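Local coordinates for antibiotic biosynthesis monooxygenase (Thermus thermophilus, PDB 1IUJ) that is of unknown function but belongs to the antibiotic biosynthesis monooxygenase family, may act as a monooxygenase and can bind zinc, at the interface of chains A and B. Residues are numbered along the deposited sequence; one frame, centred on the assembly and turned at random. Chains: chain A/B, hypothetical protein TT1380.

Contacts 1 and 2 are neighbouring stretches of one antiparallel seam, in which strand 35-43 of chain A runs beside strand 91-100 of chain B; their centres lie about 12 Å apart. They share A:Val40 and B:Val97. Contact 1 takes the start of the A strand and the end of the B strand, with the tail that follows it; contact 2 takes the other half, continuing into A:Lys44. Two-fold symmetry repeats both with the chains exchanged, so two such seams join the copies. This suggests a dimer in which each chain lends its last strand to its partner's sheet.

Contact 1: the interface of chains A and B. Residues chain A 26-27, 30, 35-40; chain B 1, 97, 99-102.
Main-chain hydrogen bonds set the register where strand 91-100 of chain B leaves the sheet alongside strand 35-43 of chain A. A:Val40 N gives to B:Leu99 O at 2.9 Å, approaching from above the carbonyl plane, and B:Ser101 N gives to A:Asn38 O at 3.0 Å, nearly along the C=O axis. B:Ser101 then carries the ladder on with its side chain. Its hydroxyl OG sits in the crowded position between backbone N and carbonyl carbon (chi1 63°), where it accepts from A:Asn38 N at 2.9 Å. B:Ser101 OG is also linked to water 1 at 2.6 Å, which bridges to A:Ile36 O and the carboxylate oxygen B:Glu102 OE2. The A:Arg27 guanidinium meets B:Ser101 edge-on, NH2 making a weak hydrogen bond to B:Ser101 O.

The charged pair lies alongside. A:Arg37, with CG anti to the backbone N (chi1 -176°) and the chain extended to NE, presents its guanidinium side-on. A:Arg37 NE donates to B:Asp100 OD1 at 2.9 Å, and A:Arg37 NH2 to B:Asp100 OD2 at 2.8 Å, both on syn lone pairs and nearly straight. The two planes are 17° apart, nearly coplanar. B:Glu102 N reaches B:Asp100 OD1 from above the carboxylate at 2.9 Å; together with the bonds from A:Arg37 this should hold the carboxylate's rotation. The B:Glu102 side chain crosses A:Arg37 at about a right angle, its CG packing against CD and NE.

The methyl A:Leu39 CD2 packs beside the carboxylate carbon B:Asp100 CG at 3.6 Å. Its apolar neighbours are B:Met1 CE and B:Val97 CG1, while B:Leu99 lies beside A:Val40 and touches A:Ala26 through CD2. Together these contacts fasten the end of chain B's last strand to the partner's sheet, probably stabilising a dimer.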
loop_
_atom_site.group_PDB
_atom_site.type_symbol
_atom_site.label_atom_id
_atom_site.label_comp_id
_atom_site.label_asym_id
_atom_site.label_seq_id
_atom_site.Cartn_x
_atom_site.Cartn_y
_atom_site.Cartn_z
ATOM N N ALA A 26 -7.305 -2.611 16.318
ATOM C CA ALA A 26 -6.175 -1.984 15.626
ATOM C C ALA A 26 -5.066 -1.469 16.550
ATOM O O ALA A 26 -3.903 -1.369 16.146
ATOM C CB ALA A 26 -6.659 -0.862 14.726
ATOM N N ARG A 27 -5.446 -1.117 17.775
ATOM C CA ARG A 27 -4.517 -0.563 18.757
ATOM C C ARG A 27 -3.540 -1.573 19.373
ATOM O O ARG A 27 -2.469 -1.179 19.857
ATOM C CB ARG A 27 -5.292 0.196 19.842
ATOM C CG ARG A 27 -5.544 1.666 19.472
ATOM C CD ARG A 27 -4.729 2.088 18.242
ATOM N NE ARG A 27 -4.999 3.435 17.755
ATOM C CZ ARG A 27 -4.069 4.220 17.226
ATOM N NH1 ARG A 27 -2.814 3.798 17.152
ATOM N NH2 ARG A 27 -4.381 5.430 16.780
ATOM N N ASP A 30 0.261 -1.283 18.491
ATOM C CA ASP A 30 1.003 -0.039 18.698
ATOM C C ASP A 30 2.224 -0.104 19.611
ATOM O O ASP A 30 3.224 0.561 19.359
ATOM C CB ASP A 30 0.059 1.053 19.166
ATOM C CG ASP A 30 -0.713 1.633 18.028
ATOM O OD1 ASP A 30 -0.677 2.871 17.854
ATOM O OD2 ASP A 30 -1.353 0.901 17.234
ATOM N N PHE A 35 7.080 -1.431 15.505
ATOM C CA PHE A 35 5.849 -0.932 14.830
ATOM C C PHE A 35 5.954 0.559 14.526
ATOM O O PHE A 35 6.269 1.345 15.439
ATOM C CB PHE A 35 4.610 -1.143 15.703
ATOM C CG PHE A 35 3.358 -0.474 15.170
ATOM C CD1 PHE A 35 2.646 -1.047 14.121
ATOM C CD2 PHE A 35 2.902 0.717 15.713
ATOM C CE1 PHE A 35 1.478 -0.426 13.618
ATOM C CE2 PHE A 35 1.719 1.328 15.233
ATOM C CZ PHE A 35 1.018 0.739 14.186
ATOM N N ILE A 36 5.664 0.940 13.280
ATOM C CA ILE A 36 5.691 2.333 12.850
ATOM C C ILE A 36 4.293 2.908 12.670
ATOM O O ILE A 36 3.941 3.876 13.344
ATOM C CB ILE A 36 6.560 2.527 11.606
ATOM C CG1 ILE A 36 7.986 2.041 11.909
ATOM C CG2 ILE A 36 6.619 4.007 11.232
ATOM C CD1 ILE A 36 8.968 1.980 10.739
ATOM N N ARG A 37 3.504 2.280 11.792
ATOM C CA ARG A 37 2.203 2.825 11.466
ATOM C C ARG A 37 1.327 1.800 10.784
ATOM O O ARG A 37 1.825 0.898 10.127
ATOM C CB ARG A 37 2.439 4.018 10.562
ATOM C CG ARG A 37 1.212 4.832 10.155
ATOM C CD ARG A 37 1.633 5.889 9.194
ATOM N NE ARG A 37 0.600 6.870 8.854
ATOM C CZ ARG A 37 0.833 7.928 8.079
ATOM N NH1 ARG A 37 2.044 8.141 7.590
ATOM N NH2 ARG A 37 -0.144 8.788 7.779
ATOM N N ASN A 38 0.021 1.956 10.955
ATOM C CA ASN A 38 -0.934 1.077 10.283
ATOM C C ASN A 38 -2.006 1.921 9.637
ATOM O O ASN A 38 -2.442 2.918 10.212
ATOM C CB ASN A 38 -1.557 0.163 11.332
ATOM C CG ASN A 38 -2.631 -0.728 10.777
ATOM O OD1 ASN A 38 -3.845 -0.462 10.973
ATOM N ND2 ASN A 38 -2.218 -1.821 10.142
ATOM N N LEU A 39 -2.396 1.557 8.420
ATOM C CA LEU A 39 -3.460 2.260 7.704
ATOM C C LEU A 39 -4.445 1.221 7.227
ATOM O O LEU A 39 -4.025 0.142 6.803
ATOM C CB LEU A 39 -2.907 3.020 6.505
ATOM C CG LEU A 39 -2.062 4.160 7.070
ATOM C CD1 LEU A 39 -0.610 3.895 6.827
ATOM C CD2 LEU A 39 -2.538 5.517 6.547
ATOM N N VAL A 40 -5.737 1.502 7.341
ATOM C CA VAL A 40 -6.746 0.636 6.727
ATOM C C VAL A 40 -7.269 1.429 5.535
ATOM O O VAL A 40 -7.699 2.559 5.721
ATOM C CB VAL A 40 -7.897 0.294 7.672
ATOM C CG1 VAL A 40 -8.918 -0.618 6.988
ATOM C CG2 VAL A 40 -7.374 -0.381 8.985
ATOM N N MET B 1 -7.847 11.426 3.404
ATOM C CA MET B 1 -6.588 11.103 2.664
ATOM C C MET B 1 -6.848 10.040 1.604
ATOM O O MET B 1 -7.561 9.061 1.851
ATOM C CB MET B 1 -5.474 10.689 3.638
ATOM C CG MET B 1 -4.105 10.793 3.039
ATOM S SD MET B 1 -2.698 10.489 4.145
ATOM C CE MET B 1 -2.904 8.823 4.386
ATOM N N VAL B 97 -8.463 6.477 2.925
ATOM C CA VAL B 97 -7.963 6.004 4.222
ATOM C C VAL B 97 -9.106 6.007 5.233
ATOM O O VAL B 97 -9.770 7.052 5.413
ATOM C CB VAL B 97 -6.789 6.876 4.722
ATOM C CG1 VAL B 97 -6.370 6.468 6.147
ATOM C CG2 VAL B 97 -5.629 6.773 3.802
ATOM N N LEU B 99 -8.703 4.350 8.476
ATOM C CA LEU B 99 -8.075 4.303 9.809
ATOM C C LEU B 99 -6.604 4.563 9.603
ATOM O O LEU B 99 -5.988 4.048 8.666
ATOM C CB LEU B 99 -8.288 2.949 10.479
ATOM C CG LEU B 99 -8.304 2.928 12.013
ATOM C CD1 LEU B 99 -9.579 3.617 12.572
ATOM C CD2 LEU B 99 -8.235 1.480 12.532
ATOM N N ASP B 100 -6.031 5.365 10.495
ATOM C CA ASP B 100 -4.618 5.680 10.455
ATOM C C ASP B 100 -4.148 5.781 11.894
ATOM O O ASP B 100 -4.679 6.581 12.662
ATOM C CB ASP B 100 -4.447 7.013 9.722
ATOM C CG ASP B 100 -3.004 7.449 9.548
ATOM O OD1 ASP B 100 -2.066 6.784 10.071
ATOM O OD2 ASP B 100 -2.719 8.468 8.869
ATOM N N SER B 101 -3.135 4.987 12.255
ATOM C CA SER B 101 -2.583 5.043 13.605
ATOM C C SER B 101 -1.904 6.376 13.933
ATOM O O SER B 101 -1.650 6.659 15.107
ATOM C CB SER B 101 -1.609 3.896 13.826
ATOM O OG SER B 101 -0.497 3.980 12.964
ATOM N N GLU B 102 -1.624 7.169 12.906
ATOM C CA GLU B 102 -0.988 8.475 13.087
ATOM C C GLU B 102 -2.037 9.570 13.228
ATOM O O GLU B 102 -3.223 9.354 12.944
ATOM C CB GLU B 102 -0.082 8.799 11.900
ATOM C CG GLU B 102 1.314 8.202 11.963
ATOM C CD GLU B 102 2.084 8.607 13.199
ATOM O OE1 GLU B 102 2.143 9.822 13.507
ATOM O OE2 GLU B 102 2.641 7.715 13.860
HETATM O O HOH W 1 1.465 5.264 14.172
#

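Contact 2: the interface of chains A and B. Residues chain A 40-44, 49, 51, 53; chain B 3, 5, 94-98.
An antiparallel intermolecular β-ladder continues here, A:Val40 to A:Lys44 running against B:Val98 to B:Ala94. A:Arg42 and B:Glu96 form its closed pair: A:Arg42 N to B:Glu96 O and B:Glu96 N to A:Arg42 O are both 2.9 Å, each donor in the plane of the carbonyl. B:Val98 N reaches A:Val40 O at 2.8 Å, nearly along the C=O axis, and A:Lys44 N closes the other end on B:Ala94 O at 3.0 Å, from above its plane.

A:Leu41 is the apolar centre on one side of the ladder. With CG anti to the carbonyl carbon (chi1 -54°), it sends CD2 alongside B:Val97, 3.6 Å from CG2, while CD1 presses tightly on the tip of the extended B:Met5, 3.3 Å from CE. B:Phe95 lays its ring next to this side chain, CD2 3.6 Å from A:Leu41 CB, with CD1 of the leucine above the ring toward its rim. A:Val51 meets the far end of the ring at CE2 and CZ, and A:Pro49 O lies at its edge.

On the other side, A:Arg42, bent at chi3 (48°), turns a face of its guanidinium to the methyl B:Val98 CG1, which sits toward the rim. A:Lys44, bent along its chain, brings NZ to B:Glu96 OE2 at 3.4 Å, a long salt bridge with at best a weak hydrogen bond. The site joins strands of the two chains and buries apolar side chains beneath them, which would stabilise the two-fold dimer if it is the biological form.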
loop_
_atom_site.group_PDB
_atom_site.type_symbol
_atom_site.label_atom_id
_atom_site.label_comp_id
_atom_site.label_asym_id
_atom_site.label_seq_id
_atom_site.Cartn_x
_atom_site.Cartn_y
_atom_site.Cartn_z
ATOM N N VAL A 40 -5.737 1.502 7.341
ATOM C CA VAL A 40 -6.746 0.636 6.727
ATOM C C VAL A 40 -7.269 1.429 5.535
ATOM O O VAL A 40 -7.699 2.559 5.721
ATOM C CB VAL A 40 -7.897 0.294 7.672
ATOM C CG1 VAL A 40 -8.918 -0.618 6.988
ATOM C CG2 VAL A 40 -7.374 -0.381 8.985
ATOM N N LEU A 41 -7.202 0.852 4.323
ATOM C CA LEU A 41 -7.563 1.557 3.070
ATOM C C LEU A 41 -8.807 0.898 2.445
ATOM O O LEU A 41 -8.839 -0.321 2.183
ATOM C CB LEU A 41 -6.413 1.424 2.076
ATOM C CG LEU A 41 -5.072 1.870 2.619
ATOM C CD1 LEU A 41 -3.974 1.556 1.622
ATOM C CD2 LEU A 41 -5.099 3.342 2.988
ATOM N N ARG A 42 -9.843 1.706 2.213
ATOM C CA ARG A 42 -11.071 1.225 1.603
ATOM C C ARG A 42 -10.942 1.488 0.090
ATOM O O ARG A 42 -10.641 2.618 -0.330
ATOM C CB ARG A 42 -12.272 1.992 2.134
ATOM C CG ARG A 42 -13.552 1.714 1.376
ATOM C CD ARG A 42 -14.756 2.558 1.793
ATOM N NE ARG A 42 -14.482 3.987 1.897
ATOM C CZ ARG A 42 -14.612 4.657 3.063
ATOM N NH1 ARG A 42 -15.017 4.007 4.155
ATOM N NH2 ARG A 42 -14.351 5.956 3.146
ATOM N N PRO A 43 -11.252 0.489 -0.737
ATOM C CA PRO A 43 -11.142 0.671 -2.182
ATOM C C PRO A 43 -12.156 1.645 -2.715
ATOM O O PRO A 43 -13.270 1.749 -2.190
ATOM C CB PRO A 43 -11.424 -0.739 -2.730
ATOM C CG PRO A 43 -12.367 -1.333 -1.697
ATOM C CD PRO A 43 -11.771 -0.853 -0.396
ATOM N N LYS A 44 -11.784 2.344 -3.782
ATOM C CA LYS A 44 -12.808 3.191 -4.417
ATOM C C LYS A 44 -13.940 2.398 -5.061
ATOM O O LYS A 44 -15.096 2.841 -4.998
ATOM C CB LYS A 44 -12.203 4.131 -5.447
ATOM C CG LYS A 44 -11.241 5.132 -4.856
ATOM C CD LYS A 44 -11.891 6.133 -3.910
ATOM C CE LYS A 44 -12.859 7.037 -4.630
ATOM N NZ LYS A 44 -12.839 8.392 -3.938
ATOM N N PRO A 49 -10.695 -5.375 -3.043
ATOM C CA PRO A 49 -10.378 -5.637 -1.637
ATOM C C PRO A 49 -9.901 -4.396 -0.887
ATOM O O PRO A 49 -9.330 -3.474 -1.460
ATOM C CB PRO A 49 -9.233 -6.648 -1.699
ATOM C CG PRO A 49 -8.599 -6.443 -3.028
ATOM C CD PRO A 49 -9.634 -5.871 -3.954
ATOM N N VAL A 51 -7.225 -2.887 1.809
ATOM C CA VAL A 51 -5.839 -3.179 2.118
ATOM C C VAL A 51 -5.529 -2.723 3.540
ATOM O O VAL A 51 -5.789 -1.573 3.870
ATOM C CB VAL A 51 -4.885 -2.523 1.143
ATOM C CG1 VAL A 51 -3.465 -2.672 1.659
ATOM C CG2 VAL A 51 -5.033 -3.136 -0.259
ATOM N N MET A 53 -2.414 -1.936 5.651
ATOM C CA MET A 53 -1.011 -1.640 5.364
ATOM C C MET A 53 -0.292 -1.323 6.657
ATOM O O MET A 53 -0.738 -0.462 7.421
ATOM C CB MET A 53 -0.876 -0.455 4.392
ATOM C CG MET A 53 0.565 -0.193 4.052
ATOM S SD MET A 53 0.655 0.990 2.785
ATOM C CE MET A 53 0.115 2.427 3.655
ATOM N N VAL B 3 -5.280 7.462 -1.439
ATOM C CA VAL B 3 -4.048 6.740 -1.738
ATOM C C VAL B 3 -4.168 6.028 -3.071
ATOM O O VAL B 3 -5.199 5.369 -3.347
ATOM C CB VAL B 3 -3.750 5.681 -0.628
ATOM C CG1 VAL B 3 -2.563 4.819 -0.974
ATOM C CG2 VAL B 3 -3.563 6.352 0.714
ATOM N N MET B 5 -2.112 3.075 -5.438
ATOM C CA MET B 5 -1.074 2.050 -5.515
ATOM C C MET B 5 -0.952 1.621 -6.961
ATOM O O MET B 5 -1.883 1.069 -7.535
ATOM C CB MET B 5 -1.411 0.858 -4.618
ATOM C CG MET B 5 -1.452 1.226 -3.174
ATOM S SD MET B 5 -1.553 -0.259 -2.174
ATOM C CE MET B 5 -1.793 0.522 -0.665
ATOM N N ALA B 94 -6.894 2.469 -6.140
ATOM C CA ALA B 94 -7.069 3.712 -5.406
ATOM C C ALA B 94 -7.942 3.471 -4.202
ATOM O O ALA B 94 -8.806 2.573 -4.242
ATOM C CB ALA B 94 -7.730 4.751 -6.295
ATOM N N PHE B 95 -7.710 4.267 -3.154
ATOM C CA PHE B 95 -8.339 4.030 -1.831
ATOM C C PHE B 95 -8.586 5.326 -1.089
ATOM O O PHE B 95 -7.901 6.350 -1.303
ATOM C CB PHE B 95 -7.441 3.177 -0.896
ATOM C CG PHE B 95 -6.930 1.888 -1.506
ATOM C CD1 PHE B 95 -5.800 1.886 -2.330
ATOM C CD2 PHE B 95 -7.556 0.674 -1.239
ATOM C CE1 PHE B 95 -5.327 0.710 -2.890
ATOM C CE2 PHE B 95 -7.076 -0.523 -1.790
ATOM C CZ PHE B 95 -5.969 -0.501 -2.628
ATOM N N GLU B 96 -9.521 5.253 -0.139
ATOM C CA GLU B 96 -9.703 6.275 0.881
ATOM C C GLU B 96 -9.213 5.691 2.169
ATOM O O GLU B 96 -9.533 4.528 2.489
ATOM C CB GLU B 96 -11.178 6.648 0.982
ATOM C CG GLU B 96 -11.633 7.524 -0.180
ATOM C CD GLU B 96 -11.065 8.929 -0.162
ATOM O OE1 GLU B 96 -10.721 9.459 0.925
ATOM O OE2 GLU B 96 -10.976 9.509 -1.277
ATOM N N VAL B 97 -8.463 6.477 2.925
ATOM C CA VAL B 97 -7.963 6.004 4.222
ATOM C C VAL B 97 -9.106 6.007 5.233
ATOM O O VAL B 97 -9.770 7.052 5.413
ATOM C CB VAL B 97 -6.789 6.876 4.722
ATOM C CG1 VAL B 97 -6.370 6.468 6.147
ATOM C CG2 VAL B 97 -5.629 6.773 3.802
ATOM N N VAL B 98 -9.360 4.869 5.885
ATOM C CA VAL B 98 -10.463 4.770 6.862
ATOM C C VAL B 98 -9.956 4.736 8.304
ATOM O O VAL B 98 -10.693 5.074 9.238
ATOM C CB VAL B 98 -11.485 3.635 6.549
ATOM C CG1 VAL B 98 -12.245 3.964 5.295
ATOM C CG2 VAL B 98 -10.819 2.322 6.384
#